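Local coordinates for protein octopine dehydrogenase (Pecten maximus, PDB 3IQD) that catalyses the NADH-dependent reductive condensation of L-arginine with pyruvate to D-octopine, and the reverse oxidation of octopine, at residues S137-E142 and D179-L184; F141-W146 and S164-S169; Y208-P213 and K273-W278. All coordinates share one frame; numbering follows the deposited sequence.

Interaction 1: residues S137-E142 and D179-L184. With AG2 (agmatine), chain C.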
loop_
_atom_site.group_PDB
_atom_site.type_symbol
_atom_site.label_atom_id
_atom_site.label_comp_id
_atom_site.label_asym_id
_atom_site.label_seq_id
_atom_site.Cartn_x
_atom_site.Cartn_y
_atom_site.Cartn_z
ATOM N N SER A 137 14.836 -0.205 -10.571
ATOM C CA SER A 137 13.495 0.295 -10.856
ATOM C C SER A 137 12.589 0.051 -9.658
ATOM O O SER A 137 12.694 -0.974 -8.980
ATOM C CB SER A 137 12.915 -0.356 -12.110
ATOM O OG SER A 137 13.630 0.041 -13.268
ATOM N N MET A 138 11.707 1.007 -9.397
ATOM C CA MET A 138 10.824 0.935 -8.244
ATOM C C MET A 138 9.369 0.849 -8.692
ATOM O O MET A 138 8.856 1.764 -9.336
ATOM C CB MET A 138 11.060 2.141 -7.336
ATOM C CG MET A 138 12.490 2.233 -6.825
ATOM S SD MET A 138 12.830 3.746 -5.922
ATOM C CE MET A 138 13.047 4.928 -7.256
ATOM N N MET A 139 8.715 -0.261 -8.356
ATOM C CA MET A 139 7.343 -0.525 -8.791
ATOM C C MET A 139 6.380 -0.451 -7.611
ATOM O O MET A 139 6.582 -1.122 -6.600
ATOM C CB MET A 139 7.261 -1.906 -9.447
ATOM C CG MET A 139 6.135 -2.074 -10.448
ATOM S SD MET A 139 6.257 -3.672 -11.263
ATOM C CE MET A 139 4.923 -3.572 -12.450
ATOM N N SER A 140 5.332 0.353 -7.746
ATOM C CA SER A 140 4.390 0.557 -6.651
ATOM C C SER A 140 2.979 0.100 -7.003
ATOM O O SER A 140 2.346 0.672 -7.895
ATOM C CB SER A 140 4.379 2.027 -6.225
ATOM O OG SER A 140 5.586 2.370 -5.559
ATOM N N PHE A 141 2.495 -0.926 -6.303
ATOM C CA PHE A 141 1.147 -1.459 -6.522
ATOM C C PHE A 141 0.150 -0.849 -5.552
ATOM O O PHE A 141 0.446 -0.705 -4.363
ATOM C CB PHE A 141 1.135 -2.982 -6.383
ATOM C CG PHE A 141 1.595 -3.710 -7.615
ATOM C CD1 PHE A 141 2.950 -3.930 -7.846
ATOM C CD2 PHE A 141 0.665 -4.184 -8.546
ATOM C CE1 PHE A 141 3.376 -4.610 -8.992
ATOM C CE2 PHE A 141 1.080 -4.861 -9.699
ATOM C CZ PHE A 141 2.436 -5.075 -9.923
ATOM N N GLU A 142 -1.033 -0.510 -6.067
ATOM C CA GLU A 142 -2.070 0.211 -5.301
ATOM C C GLU A 142 -2.514 -0.480 -4.000
ATOM O O GLU A 142 -2.574 0.150 -2.945
ATOM C CB GLU A 142 -3.277 0.554 -6.191
ATOM C CG GLU A 142 -3.833 -0.609 -7.030
ATOM C CD GLU A 142 -5.041 -0.221 -7.890
ATOM O OE1 GLU A 142 -5.587 0.893 -7.719
ATOM O OE2 GLU A 142 -5.447 -1.038 -8.743
ATOM N N ASP A 179 11.142 -7.238 -17.608
ATOM C CA ASP A 179 9.988 -6.373 -17.858
ATOM C C ASP A 179 9.038 -6.351 -16.664
ATOM O O ASP A 179 8.443 -7.375 -16.336
ATOM C CB ASP A 179 9.239 -6.773 -19.120
ATOM C CG ASP A 179 8.219 -5.735 -19.525
ATOM O OD1 ASP A 179 8.633 -4.603 -19.868
ATOM O OD2 ASP A 179 7.007 -6.045 -19.494
ATOM N N PRO A 180 8.902 -5.181 -16.012
ATOM C CA PRO A 180 8.125 -5.048 -14.780
ATOM C C PRO A 180 6.697 -5.590 -14.871
ATOM O O PRO A 180 6.324 -6.461 -14.079
ATOM C CB PRO A 180 8.128 -3.534 -14.531
ATOM C CG PRO A 180 9.392 -3.078 -15.139
ATOM C CD PRO A 180 9.505 -3.894 -16.400
ATOM N N LEU A 181 5.914 -5.095 -15.830
ATOM C CA LEU A 181 4.503 -5.459 -15.900
ATOM C C LEU A 181 4.291 -6.929 -16.249
ATOM O O LEU A 181 3.603 -7.641 -15.517
ATOM C CB LEU A 181 3.733 -4.538 -16.854
ATOM C CG LEU A 181 2.206 -4.469 -16.686
ATOM C CD1 LEU A 181 1.823 -3.973 -15.299
ATOM C CD2 LEU A 181 1.580 -3.593 -17.761
ATOM N N SER A 182 4.893 -7.389 -17.342
ATOM C CA SER A 182 4.681 -8.767 -17.787
ATOM C C SER A 182 5.268 -9.812 -16.828
ATOM O O SER A 182 4.709 -10.903 -16.682
ATOM C CB SER A 182 5.175 -8.980 -19.222
ATOM O OG SER A 182 6.536 -8.626 -19.347
ATOM N N THR A 183 6.377 -9.479 -16.174
ATOM C CA THR A 183 6.993 -10.386 -15.206
ATOM C C THR A 183 6.092 -10.565 -13.977
ATOM O O THR A 183 5.800 -11.698 -13.563
ATOM C CB THR A 183 8.414 -9.919 -14.809
ATOM O OG1 THR A 183 9.260 -9.947 -15.968
ATOM C CG2 THR A 183 9.022 -10.814 -13.716
ATOM N N LEU A 184 5.641 -9.446 -13.413
ATOM C CA LEU A 184 4.712 -9.470 -12.287
ATOM C C LEU A 184 3.425 -10.216 -12.641
ATOM O O LEU A 184 2.944 -11.047 -11.867
ATOM C CB LEU A 184 4.409 -8.044 -11.811
ATOM C CG LEU A 184 5.238 -7.479 -10.649
ATOM C CD1 LEU A 184 4.839 -8.149 -9.328
ATOM C CD2 LEU A 184 6.752 -7.587 -10.879
HETATM N N AG2 C . -6.972 -0.045 1.883
HETATM C CA AG2 C . -6.489 -0.322 0.502
HETATM C CB AG2 C . -7.569 0.038 -0.519
HETATM C CG AG2 C . -7.117 -0.019 -1.969
HETATM C CD AG2 C . -6.568 1.321 -2.443
HETATM N NE AG2 C . -6.990 1.637 -3.807
HETATM C CZ AG2 C . -6.288 2.379 -4.661
HETATM N NH1 AG2 C . -5.116 2.890 -4.305
HETATM N NH2 AG2 C . -6.760 2.609 -5.877
#
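Met139 reaches from strand 137-141 to the start of helix 180-188 and meets three of its residues. CG stands anti to the backbone N (chi1 -154°) and the chain is extended beyond it, which carries the thioether across to the helix. Met139 SD lies 3.8 Å from Pro180 CB and also touches Leu184 CD2. The methyl Met139 CE sits 3.6 Å from Pro180 O and borders Leu181 CD1. Beside it, Phe141 and Leu184 run alongside each other from opposite sides: the far end of the ring, at Phe141 CZ, approaches Leu184 CG to 3.8 Å, and the neighbouring CE1 approaches the same carbon and its CD1 methyl. No hydrogen bond joins the two segments; the side-chain packing is apolar, although the Met139 methyl also rests against the Pro180 carbonyl oxygen. Phe194, meeting the Phe141 ring edge-to-face, and Leu111, which touches both Pro180 and Leu184, extend this buried layer.

On the outer side of the helix start, Asp179 and Ser182 are exposed to solvent. Asp179, the N-cap, accepts a hydrogen bond at OD2 from Ser182 OG (2.6 Å), on the anti lone pair, and a weak one from Ser182 N. The buried Thr183 gives both its N and its OG1 to Asp179 O. Strand 137-141 pairs in parallel with strand 111-114, and Met139 and Phe141 share the sheet face that helix 180-188 covers, whereas Met138 and Ser140 face helix 121-129. Helices covering both faces of a largely parallel sheet are characteristic of the Rossmann-type dinucleotide-binding domain.

Interaction 2: residues F141-W146 and S164-S169. With NAI (1,4-dihydronicotinamide adenine dinucleotide), chain B; AG2 (agmatine), chain C.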
loop_
_atom_site.group_PDB
_atom_site.type_symbol
_atom_site.label_atom_id
_atom_site.label_comp_id
_atom_site.label_asym_id
_atom_site.label_seq_id
_atom_site.Cartn_x
_atom_site.Cartn_y
_atom_site.Cartn_z
ATOM N N PHE A 141 2.495 -0.926 -6.303
ATOM C CA PHE A 141 1.147 -1.459 -6.522
ATOM C C PHE A 141 0.150 -0.849 -5.552
ATOM O O PHE A 141 0.446 -0.705 -4.363
ATOM C CB PHE A 141 1.135 -2.982 -6.383
ATOM C CG PHE A 141 1.595 -3.710 -7.615
ATOM C CD1 PHE A 141 2.950 -3.930 -7.846
ATOM C CD2 PHE A 141 0.665 -4.184 -8.546
ATOM C CE1 PHE A 141 3.376 -4.610 -8.992
ATOM C CE2 PHE A 141 1.080 -4.861 -9.699
ATOM C CZ PHE A 141 2.436 -5.075 -9.923
ATOM N N GLU A 142 -1.033 -0.510 -6.067
ATOM C CA GLU A 142 -2.070 0.211 -5.301
ATOM C C GLU A 142 -2.514 -0.480 -4.000
ATOM O O GLU A 142 -2.574 0.150 -2.945
ATOM C CB GLU A 142 -3.277 0.554 -6.191
ATOM C CG GLU A 142 -3.833 -0.609 -7.030
ATOM C CD GLU A 142 -5.041 -0.221 -7.890
ATOM O OE1 GLU A 142 -5.587 0.893 -7.719
ATOM O OE2 GLU A 142 -5.447 -1.038 -8.743
ATOM N N THR A 143 -2.812 -1.775 -4.092
ATOM C CA THR A 143 -3.230 -2.587 -2.951
ATOM C C THR A 143 -2.735 -4.025 -3.146
ATOM O O THR A 143 -2.002 -4.304 -4.091
ATOM C CB THR A 143 -4.776 -2.515 -2.731
ATOM O OG1 THR A 143 -5.132 -3.163 -1.504
ATOM C CG2 THR A 143 -5.544 -3.156 -3.870
ATOM N N LEU A 144 -3.119 -4.933 -2.255
ATOM C CA LEU A 144 -2.755 -6.338 -2.408
ATOM C C LEU A 144 -3.683 -7.020 -3.418
ATOM O O LEU A 144 -4.905 -6.879 -3.329
ATOM C CB LEU A 144 -2.797 -7.057 -1.056
ATOM C CG LEU A 144 -2.173 -8.453 -0.952
ATOM C CD1 LEU A 144 -0.647 -8.390 -0.932
ATOM C CD2 LEU A 144 -2.689 -9.159 0.283
ATOM N N PRO A 145 -3.104 -7.738 -4.401
ATOM C CA PRO A 145 -3.860 -8.469 -5.431
ATOM C C PRO A 145 -5.008 -9.336 -4.900
ATOM O O PRO A 145 -6.048 -9.455 -5.558
ATOM C CB PRO A 145 -2.795 -9.350 -6.105
ATOM C CG PRO A 145 -1.510 -9.120 -5.357
ATOM C CD PRO A 145 -1.648 -7.846 -4.617
ATOM N N TRP A 146 -4.826 -9.923 -3.721
ATOM C CA TRP A 146 -5.804 -10.869 -3.183
ATOM C C TRP A 146 -6.358 -10.418 -1.845
ATOM O O TRP A 146 -5.754 -9.599 -1.151
ATOM C CB TRP A 146 -5.177 -12.256 -3.007
ATOM C CG TRP A 146 -4.133 -12.580 -4.020
ATOM C CD1 TRP A 146 -4.332 -13.122 -5.256
ATOM C CD2 TRP A 146 -2.723 -12.368 -3.896
ATOM N NE1 TRP A 146 -3.132 -13.268 -5.906
ATOM C CE2 TRP A 146 -2.127 -12.812 -5.095
ATOM C CE3 TRP A 146 -1.905 -11.845 -2.887
ATOM C CZ2 TRP A 146 -0.750 -12.756 -5.313
ATOM C CZ3 TRP A 146 -0.541 -11.788 -3.100
ATOM C CH2 TRP A 146 0.025 -12.243 -4.306
ATOM N N SER A 164 -9.854 -8.123 -9.972
ATOM C CA SER A 164 -9.984 -8.270 -11.416
ATOM C C SER A 164 -8.895 -7.488 -12.126
ATOM O O SER A 164 -8.238 -8.000 -13.038
ATOM C CB SER A 164 -11.363 -7.801 -11.893
ATOM O OG SER A 164 -12.376 -8.716 -11.519
ATOM N N VAL A 165 -8.723 -6.241 -11.703
ATOM C CA VAL A 165 -7.687 -5.375 -12.244
ATOM C C VAL A 165 -6.878 -4.786 -11.100
ATOM O O VAL A 165 -7.381 -4.658 -9.982
ATOM C CB VAL A 165 -8.268 -4.238 -13.138
ATOM C CG1 VAL A 165 -8.814 -4.804 -14.439
ATOM C CG2 VAL A 165 -9.336 -3.437 -12.399
ATOM N N LEU A 166 -5.625 -4.451 -11.378
ATOM C CA LEU A 166 -4.780 -3.788 -10.396
ATOM C C LEU A 166 -3.753 -2.916 -11.098
ATOM O O LEU A 166 -3.179 -3.319 -12.111
ATOM C CB LEU A 166 -4.087 -4.810 -9.493
ATOM C CG LEU A 166 -3.784 -4.330 -8.071
ATOM C CD1 LEU A 166 -5.083 -4.145 -7.308
ATOM C CD2 LEU A 166 -2.859 -5.298 -7.341
ATOM N N ALA A 167 -3.529 -1.722 -10.559
ATOM C CA ALA A 167 -2.606 -0.765 -11.153
ATOM C C ALA A 167 -1.285 -0.737 -10.402
ATOM O O ALA A 167 -1.237 -1.009 -9.200
ATOM C CB ALA A 167 -3.227 0.619 -11.180
ATOM N N ALA A 168 -0.214 -0.413 -11.124
ATOM C CA ALA A 168 1.102 -0.209 -10.527
ATOM C C ALA A 168 1.839 0.902 -11.257
ATOM O O ALA A 168 1.705 1.047 -12.468
ATOM C CB ALA A 168 1.915 -1.490 -10.559
ATOM N N SER A 169 2.607 1.693 -10.517
ATOM C CA SER A 169 3.451 2.711 -11.127
ATOM C C SER A 169 4.862 2.171 -11.267
ATOM O O SER A 169 5.196 1.132 -10.695
ATOM C CB SER A 169 3.461 3.985 -10.288
ATOM O OG SER A 169 4.297 3.842 -9.150
HETATM P PA NAI B . 0.372 -9.348 7.648
HETATM O O1A NAI B . -0.199 -8.618 8.807
HETATM O O2A NAI B . -0.181 -10.714 7.509
HETATM O O5B NAI B . 1.964 -9.400 7.806
HETATM C C5B NAI B . 2.579 -9.803 9.003
HETATM C C4B NAI B . 4.070 -9.801 8.713
HETATM O O4B NAI B . 4.631 -8.532 8.997
HETATM C C3B NAI B . 4.845 -10.794 9.550
HETATM O O3B NAI B . 4.864 -12.054 8.942
HETATM C C2B NAI B . 6.220 -10.171 9.580
HETATM O O2B NAI B . 6.986 -10.619 8.485
HETATM C C1B NAI B . 5.954 -8.675 9.464
HETATM N N9A NAI B . 6.095 -8.052 10.797
HETATM C C8A NAI B . 5.146 -7.980 11.791
HETATM N N7A NAI B . 5.679 -7.341 12.860
HETATM C C5A NAI B . 6.955 -7.008 12.569
HETATM C C6A NAI B . 7.940 -6.346 13.299
HETATM N N6A NAI B . 7.581 -5.595 14.334
HETATM N N1A NAI B . 9.188 -6.142 12.729
HETATM C C2A NAI B . 9.445 -6.586 11.439
HETATM N N3A NAI B . 8.457 -7.243 10.718
HETATM C C4A NAI B . 7.231 -7.449 11.275
HETATM O O3 NAI B . 0.165 -8.493 6.300
HETATM P PN NAI B . -0.569 -9.091 4.994
HETATM O O1N NAI B . -1.874 -9.648 5.401
HETATM O O2N NAI B . 0.363 -9.951 4.212
HETATM O O5D NAI B . -0.836 -7.736 4.179
HETATM C C5D NAI B . 0.244 -7.005 3.637
HETATM C C4D NAI B . -0.203 -5.579 3.352
HETATM O O4D NAI B . -1.247 -5.599 2.398
HETATM C C3D NAI B . -0.739 -4.901 4.602
HETATM O O3D NAI B . -0.205 -3.601 4.664
HETATM C C2D NAI B . -2.240 -4.838 4.413
HETATM O O2D NAI B . -2.751 -3.610 4.881
HETATM C C1D NAI B . -2.422 -4.990 2.904
HETATM N N1N NAI B . -3.624 -5.765 2.520
HETATM C C2N NAI B . -3.964 -6.955 3.127
HETATM C C3N NAI B . -5.112 -7.654 2.731
HETATM C C7N NAI B . -5.229 -9.125 3.018
HETATM O O7N NAI B . -4.286 -9.766 3.847
HETATM N N7N NAI B . -6.238 -9.804 2.473
HETATM C C4N NAI B . -5.909 -7.129 1.708
HETATM C C5N NAI B . -5.560 -5.931 1.088
HETATM C C6N NAI B . -4.406 -5.262 1.505
HETATM N N AG2 C . -6.972 -0.045 1.883
HETATM C CA AG2 C . -6.489 -0.322 0.502
HETATM C CB AG2 C . -7.569 0.038 -0.519
HETATM C CG AG2 C . -7.117 -0.019 -1.969
HETATM C CD AG2 C . -6.568 1.321 -2.443
HETATM N NE AG2 C . -6.990 1.637 -3.807
HETATM C CZ AG2 C . -6.288 2.379 -4.661
HETATM N NH1 AG2 C . -5.116 2.890 -4.305
HETATM N NH2 AG2 C . -6.760 2.609 -5.877
#
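Glu142 and Ala167 are joined by two hydrogen bonds, one through the backbone and one through the carboxylate. Glu142 N donates to Ala167 O (3.2 Å, nearly straight at 167°), and Ala167 N returns a bond to Glu142 OE2 (2.7 Å), arriving from above the carboxylate plane, 51° out of it. With CG set between the backbone N and the carbonyl carbon (chi1 49°) and the chain extended beyond, the carboxylate lies alongside strand 161-171 and still presents Glu142 OE1 to the ligand, 2.8 Å from NH2 of agmatine. Thr143 follows in the pocket wall, its CB 3.5 Å from CG of agmatine, and Leu144 lays CB against the nicotinamide, 3.5 Å from its C6N.

Behind this first shell stands Leu166. Its two methyls divide the work: CD1 touches Thr143 CG2, the two side chains roughly perpendicular to each other, while CD2 packs against the loop backbone at Thr143 O and reaches Pro145 CD. Deeper still, Phe141 and Ala168 form an antiparallel non-hydrogen-bonded pair. The Ala168 CB methyl sits almost centrally over one face of the Phe141 ring, 3.4 Å from its centroid, a CH-pi contact. Met203 of helix 200-205 touches both Glu142 and Ala167.

One carboxylate oxygen is thus anchored by a main-chain amide and the other is offered to the guanidinium end of agmatine. The amide would probably help stabilise a negative charge on Glu142, consistent with the enzyme's preference for substrates bearing a guanidinium group.

Interaction 3: residues Y208-P213 and K273-W278; sequences YSFVHP and KDIYQW. With AG2 (agmatine), chain C.
Tyr208 OH donates a hydrogen bond to Lys273 O, at a modelled 2.5 Å whose shortness should not be pressed at this resolution. The carbonyl oxygen meets the edge of the ring, near its plane. Over one face lies Ile275, whose CD1 makes a CH-pi contact 4.1 Å from the ring centroid. Ile275 CD1 also touches Val211 CG2, at 3.5 Å, and Phe210 CE1, so three side chains of 208-213 converge on it. Ile275 CG1, anti to the backbone N (chi1 -169°), extends the side chain into this cluster. The edge of Tyr208 turns to the face of Trp278 in a T-shaped pair, planes at 85°, with Tyr208 CE2 3.9 Å from Trp278 CG. A leucine in place of Tyr208 would probably leave the Lys273 carbonyl without this donor and the indole without the ring edge that abuts it.

Both segments contribute to the ligand pocket: Trp278 CZ2 lies 3.3 Å from NH2 of agmatine, and the catalytic His212, held by Tyr235 and Asp329, presents its ring edge to the amine N. The Tyr208 edge probably helps hold the indole beside the guanidinium group, while the Ile275 cluster packs the segments together without any charged side chain joining them.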
loop_
_atom_site.group_PDB
_atom_site.type_symbol
_atom_site.label_atom_id
_atom_site.label_comp_id
_atom_site.label_asym_id
_atom_site.label_seq_id
_atom_site.Cartn_x
_atom_site.Cartn_y
_atom_site.Cartn_z
ATOM N N TYR A 208 -5.805 7.495 -2.030
ATOM C CA TYR A 208 -6.903 8.086 -1.283
ATOM C C TYR A 208 -6.740 7.744 0.197
ATOM O O TYR A 208 -7.653 7.191 0.823
ATOM C CB TYR A 208 -8.254 7.582 -1.810
ATOM C CG TYR A 208 -8.618 8.017 -3.215
ATOM C CD1 TYR A 208 -8.312 9.303 -3.683
ATOM C CD2 TYR A 208 -9.306 7.155 -4.069
ATOM C CE1 TYR A 208 -8.664 9.707 -4.971
ATOM C CE2 TYR A 208 -9.662 7.549 -5.358
ATOM C CZ TYR A 208 -9.339 8.824 -5.798
ATOM O OH TYR A 208 -9.690 9.209 -7.067
ATOM N N SER A 209 -5.565 8.063 0.741
ATOM C CA SER A 209 -5.221 7.720 2.121
ATOM C C SER A 209 -6.232 8.266 3.124
ATOM O O SER A 209 -6.359 7.745 4.235
ATOM C CB SER A 209 -3.826 8.223 2.464
ATOM O OG SER A 209 -2.852 7.564 1.685
ATOM N N PHE A 210 -6.954 9.303 2.709
ATOM C CA PHE A 210 -7.986 9.921 3.523
ATOM C C PHE A 210 -9.206 9.030 3.759
ATOM O O PHE A 210 -9.924 9.238 4.728
ATOM C CB PHE A 210 -8.441 11.238 2.883
ATOM C CG PHE A 210 -9.003 11.080 1.497
ATOM C CD1 PHE A 210 -10.329 10.686 1.304
ATOM C CD2 PHE A 210 -8.213 11.334 0.382
ATOM C CE1 PHE A 210 -10.851 10.540 0.024
ATOM C CE2 PHE A 210 -8.727 11.197 -0.902
ATOM C CZ PHE A 210 -10.050 10.796 -1.082
ATOM N N VAL A 211 -9.448 8.057 2.878
ATOM C CA VAL A 211 -10.725 7.326 2.880
ATOM C C VAL A 211 -11.094 6.775 4.255
ATOM O O VAL A 211 -12.174 7.063 4.768
ATOM C CB VAL A 211 -10.792 6.209 1.795
ATOM C CG1 VAL A 211 -12.048 5.345 1.964
ATOM C CG2 VAL A 211 -10.781 6.818 0.414
ATOM N N HIS A 212 -10.198 5.997 4.852
ATOM C CA HIS A 212 -10.500 5.373 6.141
ATOM C C HIS A 212 -10.545 6.364 7.321
ATOM O O HIS A 212 -11.482 6.308 8.124
ATOM C CB HIS A 212 -9.597 4.162 6.402
ATOM C CG HIS A 212 -9.798 3.047 5.423
ATOM N ND1 HIS A 212 -8.816 2.638 4.547
ATOM C CD2 HIS A 212 -10.877 2.267 5.170
ATOM C CE1 HIS A 212 -9.276 1.645 3.806
ATOM N NE2 HIS A 212 -10.523 1.400 4.164
ATOM N N PRO A 213 -9.544 7.266 7.435
ATOM C CA PRO A 213 -9.684 8.420 8.335
ATOM C C PRO A 213 -11.001 9.197 8.167
ATOM O O PRO A 213 -11.594 9.610 9.166
ATOM C CB PRO A 213 -8.489 9.300 7.962
ATOM C CG PRO A 213 -7.466 8.327 7.501
ATOM C CD PRO A 213 -8.213 7.238 6.799
ATOM N N LYS A 273 -8.160 11.055 -10.729
ATOM C CA LYS A 273 -9.580 11.208 -10.988
ATOM C C LYS A 273 -10.367 11.332 -9.691
ATOM O O LYS A 273 -9.828 11.115 -8.604
ATOM C CB LYS A 273 -10.098 10.050 -11.852
ATOM C CG LYS A 273 -9.555 8.665 -11.472
ATOM C CD LYS A 273 -9.845 7.616 -12.552
ATOM C CE LYS A 273 -8.962 7.813 -13.784
ATOM N NZ LYS A 273 -9.482 7.091 -14.977
ATOM N N ASP A 274 -11.636 11.711 -9.820
ATOM C CA ASP A 274 -12.542 11.783 -8.693
ATOM C C ASP A 274 -12.702 10.409 -8.089
ATOM O O ASP A 274 -12.735 9.409 -8.802
ATOM C CB ASP A 274 -13.911 12.302 -9.139
ATOM C CG ASP A 274 -14.041 13.805 -8.995
ATOM O OD1 ASP A 274 -14.249 14.483 -10.027
ATOM O OD2 ASP A 274 -13.935 14.305 -7.847
ATOM N N ILE A 275 -12.797 10.369 -6.765
ATOM C CA ILE A 275 -13.065 9.132 -6.046
ATOM C C ILE A 275 -14.358 8.477 -6.554
ATOM O O ILE A 275 -14.431 7.253 -6.682
ATOM C CB ILE A 275 -13.092 9.365 -4.509
ATOM C CG1 ILE A 275 -13.104 8.031 -3.760
ATOM C CG2 ILE A 275 -14.254 10.286 -4.093
ATOM C CD1 ILE A 275 -12.487 8.112 -2.389
ATOM N N TYR A 276 -15.355 9.305 -6.863
ATOM C CA TYR A 276 -16.623 8.837 -7.415
ATOM C C TYR A 276 -16.411 8.222 -8.790
ATOM O O TYR A 276 -16.929 7.142 -9.085
ATOM C CB TYR A 276 -17.632 9.989 -7.488
ATOM C CG TYR A 276 -18.917 9.662 -8.218
ATOM C CD1 TYR A 276 -19.661 8.530 -7.893
ATOM C CD2 TYR A 276 -19.397 10.496 -9.222
ATOM C CE1 TYR A 276 -20.841 8.230 -8.553
ATOM C CE2 TYR A 276 -20.583 10.206 -9.889
ATOM C CZ TYR A 276 -21.296 9.068 -9.547
ATOM O OH TYR A 276 -22.464 8.764 -10.199
ATOM N N GLN A 277 -15.641 8.924 -9.614
ATOM C CA GLN A 277 -15.254 8.458 -10.935
ATOM C C GLN A 277 -14.404 7.193 -10.820
ATOM O O GLN A 277 -14.437 6.332 -11.700
ATOM C CB GLN A 277 -14.484 9.565 -11.654
ATOM C CG GLN A 277 -14.292 9.365 -13.143
ATOM C CD GLN A 277 -13.700 10.593 -13.821
ATOM O OE1 GLN A 277 -12.945 11.363 -13.209
ATOM N NE2 GLN A 277 -14.038 10.783 -15.096
ATOM N N TRP A 278 -13.654 7.085 -9.724
ATOM C CA TRP A 278 -12.814 5.919 -9.466
ATOM C C TRP A 278 -13.641 4.702 -9.067
ATOM O O TRP A 278 -13.380 3.595 -9.540
ATOM C CB TRP A 278 -11.757 6.225 -8.397
ATOM C CG TRP A 278 -10.921 5.032 -8.034
ATOM C CD1 TRP A 278 -9.792 4.596 -8.669
ATOM C CD2 TRP A 278 -11.158 4.115 -6.961
ATOM N NE1 TRP A 278 -9.309 3.468 -8.054
ATOM C CE2 TRP A 278 -10.129 3.148 -7.004
ATOM C CE3 TRP A 278 -12.144 4.012 -5.968
ATOM C CZ2 TRP A 278 -10.054 2.092 -6.089
ATOM C CZ3 TRP A 278 -12.070 2.962 -5.058
ATOM C CH2 TRP A 278 -11.031 2.016 -5.126
HETATM N N AG2 C . -6.972 -0.045 1.883
HETATM C CA AG2 C . -6.489 -0.322 0.502
HETATM C CB AG2 C . -7.569 0.038 -0.519
HETATM C CG AG2 C . -7.117 -0.019 -1.969
HETATM C CD AG2 C . -6.568 1.321 -2.443
HETATM N NE AG2 C . -6.990 1.637 -3.807
HETATM C CZ AG2 C . -6.288 2.379 -4.661
HETATM N NH1 AG2 C . -5.116 2.890 -4.305
HETATM N NH2 AG2 C . -6.760 2.609 -5.877
#

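In the fold
Interactions 1 and 2 are buried and both start from strand 137-141, interaction 2 from its last residue and the loop that follows; helix 180-188 covers the strand in the first, and strand 161-171 pairs with it in the second. They touch directly, with a probable hydrogen bond between Ser140 O and Ser169 N, and share Phe141 and Glu142. Interaction 3, only partly buried, belongs to the alpha-helical domain, its centre about 15 Å from that of interaction 2 and about 23 Å from that of interaction 1. The chemistry changes accordingly: apolar packing between sheet and helix, main-chain and carboxylate bonding at the strand's end, aromatic packing around a hydroxyl across the cleft. Agmatine touches all three.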